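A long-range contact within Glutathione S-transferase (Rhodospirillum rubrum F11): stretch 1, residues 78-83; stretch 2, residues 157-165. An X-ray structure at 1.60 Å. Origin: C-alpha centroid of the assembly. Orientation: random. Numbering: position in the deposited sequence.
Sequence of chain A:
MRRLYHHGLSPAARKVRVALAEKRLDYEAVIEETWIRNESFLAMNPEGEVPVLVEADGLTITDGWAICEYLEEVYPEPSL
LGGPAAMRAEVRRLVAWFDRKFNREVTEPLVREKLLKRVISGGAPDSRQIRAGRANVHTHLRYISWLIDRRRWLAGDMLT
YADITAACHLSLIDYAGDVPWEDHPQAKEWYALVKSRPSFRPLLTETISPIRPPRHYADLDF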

# COMPACT_ATOMS: atom_id res chain seq x y z
N PRO A 78 -10.72 7.29 20.19
CA PRO A 78 -11.06 8.36 19.24
C PRO A 78 -10.83 7.85 17.81
O PRO A 78 -9.91 7.07 17.58
CB PRO A 78 -10.07 9.44 19.54
CG PRO A 78 -8.91 8.72 20.11
CD PRO A 78 -9.47 7.60 20.89
N SER A 79 -11.67 8.25 16.88
CA SER A 79 -11.56 7.70 15.48
C SER A 79 -10.41 8.38 14.74
O SER A 79 -10.22 9.59 14.84
CB SER A 79 -12.85 7.99 14.71
OG SER A 79 -12.75 7.51 13.37
N LEU A 80 -9.65 7.61 13.94
CA LEU A 80 -8.64 8.16 13.10
C LEU A 80 -9.02 8.03 11.61
O LEU A 80 -8.25 8.34 10.74
CB LEU A 80 -7.32 7.51 13.40
CG LEU A 80 -6.75 7.85 14.79
CD1 LEU A 80 -5.51 7.00 15.08
CD2 LEU A 80 -6.41 9.31 14.94
N LEU A 81 -10.25 7.55 11.36
CA LEU A 81 -10.78 7.54 9.98
C LEU A 81 -11.92 8.50 9.74
O LEU A 81 -12.12 8.95 8.63
CB LEU A 81 -11.26 6.15 9.64
CG LEU A 81 -10.20 5.12 9.25
CD1 LEU A 81 -10.84 3.73 9.24
CD2 LEU A 81 -9.51 5.45 7.96
N GLY A 82 -12.70 8.78 10.78
CA GLY A 82 -13.88 9.62 10.58
C GLY A 82 -15.11 8.80 10.29
O GLY A 82 -15.09 7.57 10.28
N GLY A 83 -16.22 9.50 10.06
CA GLY A 83 -17.52 8.86 10.19
C GLY A 83 -18.14 8.56 8.84
O GLY A 83 -18.33 7.40 8.50
N ASP A 157 -11.94 17.89 8.90
CA ASP A 157 -12.18 18.60 10.15
C ASP A 157 -11.49 18.02 11.38
O ASP A 157 -11.39 18.67 12.42
CB ASP A 157 -13.69 18.67 10.41
N MET A 158 -10.95 16.81 11.27
CA MET A 158 -10.36 16.15 12.43
C MET A 158 -9.04 15.54 12.01
O MET A 158 -8.87 15.25 10.85
CB MET A 158 -11.28 15.06 12.95
CG MET A 158 -11.77 14.09 11.92
SD MET A 158 -12.89 12.82 12.60
CE MET A 158 -11.67 11.64 13.14
N LEU A 159 -8.13 15.39 12.96
CA LEU A 159 -6.89 14.71 12.72
C LEU A 159 -7.20 13.23 12.40
O LEU A 159 -8.03 12.59 13.06
CB LEU A 159 -5.96 14.84 13.91
CG LEU A 159 -4.60 14.18 13.69
CD1 LEU A 159 -3.42 15.04 14.14
CD2 LEU A 159 -4.60 12.82 14.30
N THR A 160 -6.50 12.68 11.38
CA THR A 160 -6.76 11.30 10.93
C THR A 160 -5.45 10.63 10.59
O THR A 160 -4.36 11.22 10.70
CB THR A 160 -7.63 11.25 9.68
OG1 THR A 160 -6.94 11.88 8.58
CG2 THR A 160 -8.95 11.92 9.95
N TYR A 161 -5.58 9.38 10.15
CA TYR A 161 -4.43 8.62 9.68
C TYR A 161 -3.74 9.40 8.54
O TYR A 161 -2.57 9.20 8.25
CB TYR A 161 -4.86 7.26 9.16
CG TYR A 161 -5.12 6.26 10.25
CD1 TYR A 161 -4.14 5.97 11.18
CD2 TYR A 161 -6.30 5.59 10.35
CE1 TYR A 161 -4.36 5.05 12.15
CE2 TYR A 161 -6.51 4.65 11.32
CZ TYR A 161 -5.55 4.42 12.24
OH TYR A 161 -5.78 3.48 13.21
N ALA A 162 -4.44 10.28 7.83
CA ALA A 162 -3.75 11.05 6.80
C ALA A 162 -2.66 11.91 7.35
O ALA A 162 -1.51 11.95 6.82
CB ALA A 162 -4.75 11.90 6.03
N ASP A 163 -2.98 12.68 8.38
CA ASP A 163 -1.98 13.53 9.02
C ASP A 163 -0.86 12.69 9.64
O ASP A 163 0.34 13.01 9.51
CB ASP A 163 -2.61 14.34 10.15
CG ASP A 163 -3.78 15.17 9.69
OD1 ASP A 163 -3.54 16.32 9.24
OD2 ASP A 163 -4.93 14.65 9.78
N ILE A 164 -1.24 11.57 10.25
CA ILE A 164 -0.24 10.74 10.92
C ILE A 164 0.75 10.18 9.90
O ILE A 164 1.97 10.24 10.07
CB ILE A 164 -0.88 9.64 11.70
CG1 ILE A 164 -1.70 10.22 12.88
CG2 ILE A 164 0.17 8.73 12.30
CD1 ILE A 164 -2.57 9.19 13.52
N THR A 165 0.22 9.65 8.80
CA THR A 165 1.05 9.04 7.76
C THR A 165 2.01 10.08 7.15
O THR A 165 3.22 9.86 7.10
CB THR A 165 0.16 8.39 6.67
OG1 THR A 165 -0.76 7.45 7.29
CG2 THR A 165 1.04 7.68 5.64
O HOH W 1 -8.89 12.29 15.62

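The contact is built around one bump, Leu80, set into a hollow at the start of a helix. Of the 377 Å² buried between the stretches, counting both sides, Leu80 gives up 120 Å², more than any other residue. Its side chain, chi1 m and chi2 t, spreads across the pocket: CD2 lies 4.0 Å from Leu159 CD2, CD1 lies 4.0 Å from Ile164 CD1, and CB sits over one face of the Tyr161 ring, 3.7 Å from its centroid and nearly along the normal. A branched, wholly apolar side chain suits such a hollow, since each methyl finds a carbon wall. The ring serves Leu81 too, whose CD2 meets its edge at Tyr161 CD2, 4.0 Å away; although CA-to-CB of Leu81 points away, the end of the side chain comes nearer.

One direct hydrogen bond fixes the register. Tyr161 N donates to Leu80 O at 2.9 Å, close to where Leu80 and Thr160 bring their CA atoms within 4.3 Å. The amide is free for this because it lies in the first turn of the helix, where no preceding turn supplies a carbonyl. Thr160 caps that turn, its OG1 accepting from Ala162 N at 3.1 Å, while Asp163 OD2 accepts from Thr160 N at 3.0 Å.

Partly exposed, Met158, with chi1 p, chi2 t and chi3 m, lays its methyl against the loop, placing CE a tight 3.0 Å from Ser79 O and 3.8 Å from Gly82 N. Gly82 is suited by its backbone, whose angles would jam a CB against Leu81 O; toward Met158 SD an ideal CB would stand 3.9 Å off, a contact and no clash. Where the carbonyls of Ser79 and Leu159 face the same gap, a water fills it, donating to Ser79 O at 3.1 Å and Leu159 O at 2.7 Å.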